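Local structure of formate dehydrogenase (Staphylococcus aureus, 6TTB) at residues E149-D154 and A242-A247; M153-L158 and E205-F210; H182-Q187 and H268-N273. The protein probably catalyses the NAD-dependent oxidation of formate to carbon dioxide, as a member of the D-isomer specific 2-hydroxyacid dehydrogenase family. All blocks are in the same frame, centred on the assembly; numbering follows the deposited sequence.

Contact 1 of 3, residues E149-D154 and A242-A247. With NAD (nicotinamide-adenine-dinucleotide), chain C.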
loop_
_atom_site.group_PDB
_atom_site.type_symbol
_atom_site.label_atom_id
_atom_site.label_comp_id
_atom_site.label_asym_id
_atom_site.label_seq_id
_atom_site.Cartn_x
_atom_site.Cartn_y
_atom_site.Cartn_z
ATOM N N GLU A 149 4.480 6.204 7.193
ATOM C CA GLU A 149 4.706 5.115 6.247
ATOM C C GLU A 149 3.406 4.309 6.132
ATOM O O GLU A 149 2.922 3.990 5.041
ATOM C CB GLU A 149 5.812 4.188 6.723
ATOM C CG GLU A 149 7.170 4.806 6.857
ATOM C CD GLU A 149 8.296 3.835 7.286
ATOM O OE1 GLU A 149 8.001 2.665 7.506
ATOM O OE2 GLU A 149 9.506 4.260 7.338
ATOM N N HIS A 150 2.831 3.942 7.267
ATOM C CA HIS A 150 1.658 3.092 7.174
ATOM C C HIS A 150 0.579 3.794 6.355
ATOM O O HIS A 150 -0.182 3.158 5.640
ATOM C CB HIS A 150 1.136 2.819 8.536
ATOM C CG HIS A 150 0.461 1.521 8.613
ATOM N ND1 HIS A 150 1.155 0.338 8.909
ATOM C CD2 HIS A 150 -0.842 1.189 8.464
ATOM C CE1 HIS A 150 0.284 -0.658 8.966
ATOM N NE2 HIS A 150 -0.951 -0.153 8.705
ATOM N N ALA A 151 0.483 5.129 6.486
ATOM C CA ALA A 151 -0.629 5.781 5.792
ATOM C C ALA A 151 -0.406 5.818 4.281
ATOM O O ALA A 151 -1.347 5.664 3.520
ATOM C CB ALA A 151 -0.978 7.159 6.371
ATOM N N VAL A 152 0.828 6.100 3.843
ATOM C CA VAL A 152 1.042 6.220 2.409
ATOM C C VAL A 152 0.902 4.840 1.809
ATOM O O VAL A 152 0.281 4.686 0.746
ATOM C CB VAL A 152 2.337 6.973 2.013
ATOM C CG1 VAL A 152 2.405 8.339 2.661
ATOM C CG2 VAL A 152 3.507 6.246 2.425
ATOM N N MET A 153 1.262 3.824 2.600
ATOM C CA MET A 153 1.088 2.442 2.144
ATOM C C MET A 153 -0.394 2.175 1.905
ATOM O O MET A 153 -0.799 1.698 0.820
ATOM C CB MET A 153 1.594 1.477 3.184
ATOM C CG MET A 153 1.344 0.061 2.885
ATOM S SD MET A 153 1.907 -0.951 4.291
ATOM C CE MET A 153 0.518 -0.770 5.429
ATOM N N ASP A 154 -1.199 2.580 2.884
ATOM C CA ASP A 154 -2.644 2.503 2.763
ATOM C C ASP A 154 -3.139 3.232 1.521
ATOM O O ASP A 154 -4.007 2.680 0.824
ATOM C CB ASP A 154 -3.350 2.993 4.023
ATOM C CG ASP A 154 -3.172 2.132 5.276
ATOM O OD1 ASP A 154 -2.758 1.034 5.180
ATOM O OD2 ASP A 154 -3.553 2.579 6.306
ATOM N N ALA A 242 -8.535 11.303 -2.230
ATOM C CA ALA A 242 -8.674 10.547 -0.990
ATOM C C ALA A 242 -8.144 11.375 0.135
ATOM O O ALA A 242 -7.418 12.325 -0.114
ATOM C CB ALA A 242 -7.930 9.266 -1.058
ATOM N N ILE A 243 -8.466 10.976 1.366
ATOM C CA ILE A 243 -8.134 11.760 2.536
ATOM C C ILE A 243 -7.465 10.868 3.561
ATOM O O ILE A 243 -7.914 9.735 3.843
ATOM C CB ILE A 243 -9.418 12.366 3.128
ATOM C CG1 ILE A 243 -9.984 13.485 2.246
ATOM C CG2 ILE A 243 -9.181 12.865 4.534
ATOM C CD1 ILE A 243 -11.438 13.856 2.525
ATOM N N THR A 244 -6.428 11.399 4.186
ATOM C CA THR A 244 -5.790 10.701 5.273
ATOM C C THR A 244 -5.859 11.599 6.487
ATOM O O THR A 244 -5.656 12.820 6.367
ATOM C CB THR A 244 -4.372 10.229 4.870
ATOM O OG1 THR A 244 -3.728 9.546 5.934
ATOM C CG2 THR A 244 -3.433 11.316 4.428
ATOM N N ILE A 245 -6.093 10.977 7.648
ATOM C CA ILE A 245 -6.399 11.663 8.905
ATOM C C ILE A 245 -5.174 11.649 9.785
ATOM O O ILE A 245 -4.632 10.574 10.085
ATOM C CB ILE A 245 -7.520 10.913 9.625
ATOM C CG1 ILE A 245 -8.688 10.600 8.682
ATOM C CG2 ILE A 245 -7.911 11.589 10.907
ATOM C CD1 ILE A 245 -9.845 11.517 8.700
ATOM N N HIS A 246 -4.783 12.816 10.251
ATOM C CA HIS A 246 -3.647 12.920 11.167
ATOM C C HIS A 246 -3.971 13.903 12.257
ATOM O O HIS A 246 -3.130 14.717 12.614
ATOM C CB HIS A 246 -2.304 13.224 10.418
ATOM C CG HIS A 246 -2.037 12.183 9.382
ATOM N ND1 HIS A 246 -1.674 10.897 9.737
ATOM C CD2 HIS A 246 -2.398 12.130 8.056
ATOM C CE1 HIS A 246 -1.615 10.162 8.650
ATOM N NE2 HIS A 246 -2.076 10.903 7.599
ATOM N N ALA A 247 -5.222 13.843 12.719
ATOM C CA ALA A 247 -5.748 14.762 13.714
ATOM C C ALA A 247 -5.914 14.013 15.038
ATOM O O ALA A 247 -6.173 12.803 15.049
ATOM C CB ALA A 247 -7.073 15.300 13.223
HETATM P PA NAD C . 0.240 16.539 15.934
HETATM O O1A NAD C . -0.198 17.263 17.161
HETATM O O2A NAD C . 1.604 16.775 15.312
HETATM O O5B NAD C . -0.908 16.611 14.805
HETATM C C5B NAD C . -2.248 17.047 15.115
HETATM C C4B NAD C . -2.500 18.338 14.376
HETATM O O4B NAD C . -3.891 18.355 14.005
HETATM C C3B NAD C . -2.223 19.631 15.181
HETATM O O3B NAD C . -1.067 20.372 14.792
HETATM C C2B NAD C . -3.498 20.473 15.044
HETATM O O2B NAD C . -3.256 21.776 14.554
HETATM C C1B NAD C . -4.421 19.648 14.136
HETATM N N9A NAD C . -5.801 19.587 14.627
HETATM C C8A NAD C . -6.250 19.957 15.889
HETATM N N7A NAD C . -7.558 19.955 16.000
HETATM C C5A NAD C . -8.018 19.665 14.716
HETATM C C6A NAD C . -9.322 19.573 14.147
HETATM N N6A NAD C . -10.443 19.844 14.791
HETATM N N1A NAD C . -9.403 19.344 12.812
HETATM C C2A NAD C . -8.267 19.118 12.131
HETATM N N3A NAD C . -7.003 19.134 12.562
HETATM C C4A NAD C . -6.936 19.423 13.866
HETATM O O3 NAD C . 0.139 15.016 16.241
HETATM P PN NAD C . 0.769 13.921 15.325
HETATM O O1N NAD C . 2.068 13.527 15.979
HETATM O O2N NAD C . 0.788 14.406 13.904
HETATM O O5D NAD C . -0.332 12.745 15.495
HETATM C C5D NAD C . -1.414 12.636 14.520
HETATM C C4D NAD C . -2.426 11.706 15.093
HETATM O O4D NAD C . -2.004 10.353 14.794
HETATM C C3D NAD C . -2.545 11.829 16.631
HETATM O O3D NAD C . -3.788 12.376 17.042
HETATM C C2D NAD C . -2.276 10.416 17.156
HETATM O O2D NAD C . -3.237 9.900 18.067
HETATM C C1D NAD C . -2.220 9.534 15.922
HETATM N N1N NAD C . -1.107 8.582 16.061
HETATM C C2N NAD C . -1.361 7.181 15.940
HETATM C C3N NAD C . -0.308 6.247 16.067
HETATM C C7N NAD C . -0.511 4.790 15.647
HETATM O O7N NAD C . 0.191 3.924 16.167
HETATM N N7N NAD C . -1.429 4.500 14.704
HETATM C C4N NAD C . 0.961 6.731 16.558
HETATM C C5N NAD C . 1.182 8.117 16.705
HETATM C C6N NAD C . 0.125 9.022 16.480
#
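Ala151 rests its methyl against the joined pair Thr244, of the strand, and His246, just past it, and more of its surface is buried here than of either partner. Its CB lies 3.7 Å from Thr244 OG1 and 3.8 Å from His246 CE1, while the CA atoms of Ala151 and Thr244 are 7.1 Å apart, close enough for one small side chain to bridge helix 144-160 and strand 242-245. The methyl meets the imidazole at its edge, in the ring plane, beside CE1; the next ring atom, His246 NE2, is 4.1 Å from the same Ala151 CB.

The ring is held in that attitude from within its own segment. Thr244 OG1 and His246 NE2 are hydrogen-bonded at 2.7 Å, with either group a possible donor. Thr244 has OG1 anti to its backbone N (chi1 180°), which directs the hydroxyl to the helix side, where it can meet both the imidazole and the methyl. Thr244 CG2 also lies in the imidazole plane at the edge. Beyond the two segments, Ile199 and Val203 of helix 198-207 pack on His246.

The chain then runs to the cofactor through two carbonyls and one methyl. NAD O3D donates a weak hydrogen bond of 3.1 Å to Ala247 O, and His246 O lies 3.3 Å from NAD C5D; on the adenine side Ala247 CB approaches NAD N3A at 3.9 Å. No hydrogen bond crosses between helix and strand segments. The chemistry therefore implies a division of labour: the polar pair of threonine and histidine is matched internally, the helix supplies an apolar surface against it, and past the strand Ala247 O accepts the weak bond from the ribose hydroxyl, with His246 O packed beside C5D.

Contact 2 of 3, residues M153-L158 and E205-F210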
loop_
_atom_site.group_PDB
_atom_site.type_symbol
_atom_site.label_atom_id
_atom_site.label_comp_id
_atom_site.label_asym_id
_atom_site.label_seq_id
_atom_site.Cartn_x
_atom_site.Cartn_y
_atom_site.Cartn_z
ATOM N N MET A 153 1.262 3.824 2.600
ATOM C CA MET A 153 1.088 2.442 2.144
ATOM C C MET A 153 -0.394 2.175 1.905
ATOM O O MET A 153 -0.799 1.698 0.820
ATOM C CB MET A 153 1.594 1.477 3.184
ATOM C CG MET A 153 1.344 0.061 2.885
ATOM S SD MET A 153 1.907 -0.951 4.291
ATOM C CE MET A 153 0.518 -0.770 5.429
ATOM N N ASP A 154 -1.199 2.580 2.884
ATOM C CA ASP A 154 -2.644 2.503 2.763
ATOM C C ASP A 154 -3.139 3.232 1.521
ATOM O O ASP A 154 -4.007 2.680 0.824
ATOM C CB ASP A 154 -3.350 2.993 4.023
ATOM C CG ASP A 154 -3.172 2.132 5.276
ATOM O OD1 ASP A 154 -2.758 1.034 5.180
ATOM O OD2 ASP A 154 -3.553 2.579 6.306
ATOM N N LEU A 155 -2.670 4.488 1.264
ATOM C CA LEU A 155 -3.080 5.159 0.012
ATOM C C LEU A 155 -2.824 4.217 -1.142
ATOM O O LEU A 155 -3.727 3.860 -1.840
ATOM C CB LEU A 155 -2.315 6.459 -0.256
ATOM C CG LEU A 155 -2.911 7.780 0.276
ATOM C CD1 LEU A 155 -4.429 7.671 0.581
ATOM C CD2 LEU A 155 -2.171 8.180 1.497
ATOM N N LEU A 156 -1.585 3.741 -1.251
ATOM C CA LEU A 156 -1.182 2.920 -2.357
ATOM C C LEU A 156 -2.056 1.675 -2.436
ATOM O O LEU A 156 -2.629 1.420 -3.459
ATOM C CB LEU A 156 0.303 2.591 -2.188
ATOM C CG LEU A 156 1.261 3.765 -2.452
ATOM C CD1 LEU A 156 2.624 3.514 -1.859
ATOM C CD2 LEU A 156 1.403 4.047 -3.936
ATOM N N ILE A 157 -2.184 0.914 -1.346
ATOM C CA ILE A 157 -2.959 -0.337 -1.372
ATOM C C ILE A 157 -4.373 -0.031 -1.839
ATOM O O ILE A 157 -4.965 -0.773 -2.572
ATOM C CB ILE A 157 -2.978 -1.001 0.026
ATOM C CG1 ILE A 157 -1.608 -1.527 0.434
ATOM C CG2 ILE A 157 -4.056 -2.088 0.119
ATOM C CD1 ILE A 157 -1.572 -2.104 1.817
ATOM N N LEU A 158 -4.928 1.038 -1.336
ATOM C CA LEU A 158 -6.267 1.438 -1.697
ATOM C C LEU A 158 -6.382 1.794 -3.203
ATOM O O LEU A 158 -7.218 1.238 -3.918
ATOM C CB LEU A 158 -6.645 2.576 -0.747
ATOM C CG LEU A 158 -7.597 2.173 0.421
ATOM C CD1 LEU A 158 -7.635 0.666 0.675
ATOM C CD2 LEU A 158 -7.269 2.874 1.700
ATOM N N GLU A 205 5.718 14.862 2.851
ATOM C CA GLU A 205 7.061 14.765 2.326
ATOM C C GLU A 205 7.144 13.511 1.487
ATOM O O GLU A 205 7.651 13.538 0.362
ATOM C CB GLU A 205 8.077 14.682 3.465
ATOM C CG GLU A 205 8.795 15.998 3.698
ATOM C CD GLU A 205 9.155 16.196 5.160
ATOM O OE1 GLU A 205 9.709 15.219 5.765
ATOM O OE2 GLU A 205 8.861 17.309 5.721
ATOM N N ARG A 206 6.622 12.415 2.038
ATOM C CA ARG A 206 6.717 11.151 1.344
ATOM C C ARG A 206 5.715 11.126 0.204
ATOM O O ARG A 206 5.963 10.466 -0.762
ATOM C CB ARG A 206 6.513 9.953 2.257
ATOM C CG ARG A 206 7.435 9.955 3.457
ATOM C CD ARG A 206 6.914 8.894 4.415
ATOM N NE ARG A 206 7.984 8.633 5.368
ATOM C CZ ARG A 206 8.752 9.600 5.894
ATOM N NH1 ARG A 206 8.454 10.859 5.630
ATOM N NH2 ARG A 206 9.786 9.303 6.668
ATOM N N LEU A 207 4.622 11.883 0.270
ATOM C CA LEU A 207 3.754 11.780 -0.872
ATOM C C LEU A 207 4.274 12.685 -1.991
ATOM O O LEU A 207 3.907 12.488 -3.140
ATOM C CB LEU A 207 2.288 12.114 -0.518
ATOM C CG LEU A 207 1.425 11.016 0.123
ATOM C CD1 LEU A 207 -0.037 11.518 0.314
ATOM C CD2 LEU A 207 1.412 9.797 -0.737
ATOM N N ALA A 208 5.124 13.673 -1.691
ATOM C CA ALA A 208 5.339 14.724 -2.697
ATOM C C ALA A 208 5.896 14.117 -3.976
ATOM O O ALA A 208 5.440 14.426 -5.086
ATOM C CB ALA A 208 6.228 15.840 -2.182
ATOM N N PRO A 209 6.882 13.224 -3.862
ATOM C CA PRO A 209 7.529 12.677 -5.031
ATOM C C PRO A 209 6.691 11.710 -5.851
ATOM O O PRO A 209 7.224 11.068 -6.754
ATOM C CB PRO A 209 8.773 11.958 -4.525
ATOM C CG PRO A 209 8.793 12.170 -3.011
ATOM C CD PRO A 209 7.462 12.783 -2.610
ATOM N N PHE A 210 5.393 11.634 -5.604
ATOM C CA PHE A 210 4.607 10.662 -6.356
ATOM C C PHE A 210 3.725 11.382 -7.345
ATOM O O PHE A 210 2.946 10.741 -8.063
ATOM C CB PHE A 210 3.659 9.919 -5.444
ATOM C CG PHE A 210 4.236 8.707 -4.799
ATOM C CD1 PHE A 210 4.187 7.472 -5.443
ATOM C CD2 PHE A 210 4.823 8.786 -3.545
ATOM C CE1 PHE A 210 4.739 6.338 -4.844
ATOM C CE2 PHE A 210 5.378 7.661 -2.940
ATOM C CZ PHE A 210 5.300 6.431 -3.566
#
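Leu155 and Leu207 mark the closest backbone approach, with their CA atoms 9.6 Å apart, so helix 144-160 and the end of helix 198-207 meet through side chains alone. Leu155 CD2 touches Leu207 CD1 at 4.1 Å, and the two side chains meet at about a right angle. Leu207 leaves its backbone across the line to the other helix; with CG anti to its carbonyl carbon (chi1 -82°), the branch carrying CD1 is brought nearer.

The second pair reaches from opposite directions: Leu156 CD2 lies 4.1 Å from Phe210 CE1, approaching the ring obliquely. Phe210 belongs to the 3-10 turn that follows the helix, where its N bonds to Leu207 O at 3.0 Å, a local link between the two residues that do the touching on this segment. Arg206 of the second subunit packs on Phe210, and Val272 of strand 269-273 lies against Leu155, which places the contact between sheet and dimer interface. With 134 Å² buried and no polar bond across, this is apolar packing of helix 144-160 against the end of helix 198-207 and the following 3-10 turn, on one face of the Rossmann-type NAD-binding domain, where helix 198-207 follows the fold's first strand.

Contact 3 of 3, residues H182-Q187 and H268-N273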
loop_
_atom_site.group_PDB
_atom_site.type_symbol
_atom_site.label_atom_id
_atom_site.label_comp_id
_atom_site.label_asym_id
_atom_site.label_seq_id
_atom_site.Cartn_x
_atom_site.Cartn_y
_atom_site.Cartn_z
ATOM N N HIS A 182 -10.929 -1.223 -10.448
ATOM C CA HIS A 182 -10.752 -0.269 -9.354
ATOM C C HIS A 182 -9.292 0.123 -9.134
ATOM O O HIS A 182 -8.943 0.665 -8.094
ATOM C CB HIS A 182 -11.384 -0.804 -8.089
ATOM C CG HIS A 182 -12.878 -0.885 -8.176
ATOM N ND1 HIS A 182 -13.680 0.227 -8.514
ATOM C CD2 HIS A 182 -13.732 -1.933 -7.985
ATOM C CE1 HIS A 182 -14.957 -0.165 -8.563
ATOM N NE2 HIS A 182 -15.013 -1.488 -8.248
ATOM N N ALA A 183 -8.464 -0.102 -10.136
ATOM C CA ALA A 183 -7.049 0.132 -10.011
ATOM C C ALA A 183 -6.701 1.458 -10.683
ATOM O O ALA A 183 -7.115 1.750 -11.801
ATOM C CB ALA A 183 -6.324 -1.006 -10.644
ATOM N N HIS A 184 -6.014 2.286 -9.926
ATOM C CA HIS A 184 -5.695 3.656 -10.232
ATOM C C HIS A 184 -4.226 3.820 -9.926
ATOM O O HIS A 184 -3.711 3.136 -9.061
ATOM C CB HIS A 184 -6.445 4.601 -9.292
ATOM C CG HIS A 184 -7.911 4.729 -9.594
ATOM N ND1 HIS A 184 -8.434 5.761 -10.402
ATOM C CD2 HIS A 184 -8.976 3.986 -9.218
ATOM C CE1 HIS A 184 -9.742 5.626 -10.473
ATOM N NE2 HIS A 184 -10.088 4.549 -9.809
ATOM N N GLU A 185 -3.551 4.636 -10.719
ATOM C CA GLU A 185 -2.301 5.219 -10.324
ATOM C C GLU A 185 -2.554 6.197 -9.186
ATOM O O GLU A 185 -3.521 6.955 -9.214
ATOM C CB GLU A 185 -1.754 5.968 -11.523
ATOM C CG GLU A 185 -1.591 5.067 -12.708
ATOM C CD GLU A 185 -0.602 5.597 -13.707
ATOM O OE1 GLU A 185 0.258 4.815 -14.112
ATOM O OE2 GLU A 185 -0.687 6.804 -14.055
ATOM N N LEU A 186 -1.627 6.253 -8.249
ATOM C CA LEU A 186 -1.690 7.289 -7.258
ATOM C C LEU A 186 -1.343 8.635 -7.910
ATOM O O LEU A 186 -1.772 9.722 -7.460
ATOM C CB LEU A 186 -0.707 6.941 -6.152
ATOM C CG LEU A 186 -0.575 8.042 -5.120
ATOM C CD1 LEU A 186 -1.937 8.299 -4.482
ATOM C CD2 LEU A 186 0.462 7.711 -4.068
ATOM N N GLN A 187 -0.497 8.580 -8.937
ATOM C CA GLN A 187 -0.000 9.818 -9.521
ATOM C C GLN A 187 -1.180 10.651 -10.101
ATOM O O GLN A 187 -2.161 10.106 -10.610
ATOM C CB GLN A 187 1.042 9.456 -10.546
ATOM C CG GLN A 187 1.417 10.588 -11.458
ATOM C CD GLN A 187 2.031 10.036 -12.720
ATOM O OE1 GLN A 187 3.030 10.534 -13.185
ATOM N NE2 GLN A 187 1.485 8.935 -13.220
ATOM N N HIS A 268 -16.722 7.813 -4.829
ATOM C CA HIS A 268 -15.643 6.971 -5.303
ATOM C C HIS A 268 -14.312 7.409 -4.718
ATOM O O HIS A 268 -13.277 7.189 -5.326
ATOM C CB HIS A 268 -15.596 7.092 -6.813
ATOM C CG HIS A 268 -16.797 6.517 -7.436
ATOM N ND1 HIS A 268 -16.796 6.005 -8.726
ATOM C CD2 HIS A 268 -18.020 6.274 -6.928
ATOM C CE1 HIS A 268 -17.986 5.517 -9.003
ATOM N NE2 HIS A 268 -18.763 5.688 -7.914
ATOM N N SER A 269 -14.331 8.097 -3.581
ATOM C CA SER A 269 -13.054 8.524 -3.010
ATOM C C SER A 269 -12.561 7.462 -2.040
ATOM O O SER A 269 -13.197 6.406 -1.891
ATOM C CB SER A 269 -13.161 9.862 -2.382
ATOM O OG SER A 269 -14.343 9.940 -1.645
ATOM N N TYR A 270 -11.419 7.735 -1.386
ATOM C CA TYR A 270 -10.873 6.783 -0.418
ATOM C C TYR A 270 -10.543 7.521 0.878
ATOM O O TYR A 270 -10.201 8.696 0.849
ATOM C CB TYR A 270 -9.567 6.145 -0.928
ATOM C CG TYR A 270 -9.655 5.462 -2.253
ATOM C CD1 TYR A 270 -9.696 6.180 -3.457
ATOM C CD2 TYR A 270 -9.652 4.080 -2.320
ATOM C CE1 TYR A 270 -9.746 5.537 -4.685
ATOM C CE2 TYR A 270 -9.690 3.425 -3.543
ATOM C CZ TYR A 270 -9.753 4.154 -4.729
ATOM O OH TYR A 270 -9.819 3.453 -5.908
ATOM N N LEU A 271 -10.470 6.750 1.980
ATOM C CA LEU A 271 -10.294 7.322 3.291
ATOM C C LEU A 271 -9.305 6.479 4.031
ATOM O O LEU A 271 -9.491 5.251 4.107
ATOM C CB LEU A 271 -11.645 7.307 4.059
ATOM C CG LEU A 271 -11.662 8.029 5.422
ATOM C CD1 LEU A 271 -11.174 9.472 5.326
ATOM C CD2 LEU A 271 -12.991 7.989 6.016
ATOM N N VAL A 272 -8.333 7.170 4.667
ATOM C CA VAL A 272 -7.314 6.477 5.416
ATOM C C VAL A 272 -7.211 7.155 6.748
ATOM O O VAL A 272 -7.119 8.369 6.833
ATOM C CB VAL A 272 -5.954 6.433 4.709
ATOM C CG1 VAL A 272 -4.814 6.124 5.667
ATOM C CG2 VAL A 272 -5.970 5.393 3.653
ATOM N N ASN A 273 -7.268 6.333 7.778
ATOM C CA ASN A 273 -7.298 6.833 9.111
ATOM C C ASN A 273 -6.441 5.922 9.971
ATOM O O ASN A 273 -6.866 4.838 10.345
ATOM C CB ASN A 273 -8.704 6.938 9.621
ATOM C CG ASN A 273 -8.729 7.213 11.104
ATOM O OD1 ASN A 273 -7.734 7.731 11.655
ATOM N ND2 ASN A 273 -9.870 6.895 11.761
#
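His182 opens the contact with its backbone: the carbonyl His182 O stands 3.6 Å from Tyr270 OH, a contact without a hydrogen bond. Its side chain stays back, His182 CB being 5.0 Å from Tyr270 OH and the imidazole farther still, although the CA atoms of His182 and His268 form the closest backbone pair at 9.6 Å.

Ala183 turns its methyl away from the strand, and its backbone bonds to the second subunit. His184 comes next and turns back toward the strand. Its CD2 lies 3.5 Å from Tyr270 OH and its NE2 4.1 Å from the same atom, so the phenol end sits by the CD2-NE2 side of the imidazole, at an oblique approach to the ring. With CG anti to the carbonyl carbon (chi1 -74°), His184 projects its ring at the tyrosine, and Tyr270 has the same first torsion sense (chi1 -56°), extending the phenol from the strand to reach the loop. One hydroxyl oxygen thus meets both His182 and His184, consistent with Tyr270 having the largest area buried here, 43 Å².

From Glu185 to Gln187 the loop draws away from strand 269-273 and serves the dimer. Glu185 OE2 forms a salt bridge with Arg335 of the second subunit, while Leu186 N and Gln187 N bond to the carboxylate of its Glu149, the Gln187 bond being weak. On the strand side, Leu158 of helix 144-160 packs against Tyr270.

The contact is therefore a tyrosine-mediated van der Waals link from Tyr270 on strand 269-273 to the loop preceding strand 190-194, near the N-terminal ends of central strands in the parallel sheet of a Rossmann-type NAD-binding domain, on the side remote from NAD and beside the subunit interface.

Contacts 1 and 2 are buried and draw on the same helix, 144-160, sharing Met153 and Asp154; their centres are 8 Å apart, and Val152 CG1 packs on Leu207 CG at 3.8 Å. Contact 3 is only partly buried and lies furthest from the chain's centre. It joins contact 1 through the sheet, since strands 242-245 and 269-273 are neighbours, with a probable hydrogen bond between Ile243 O and Val272 N. Chemistry follows place: contact 1 sets a methyl against polar groups near NAD, contact 2 is wholly apolar, and contact 3 brings a phenol hydroxyl to one imidazole and one backbone carbonyl. All three also touch the second subunit.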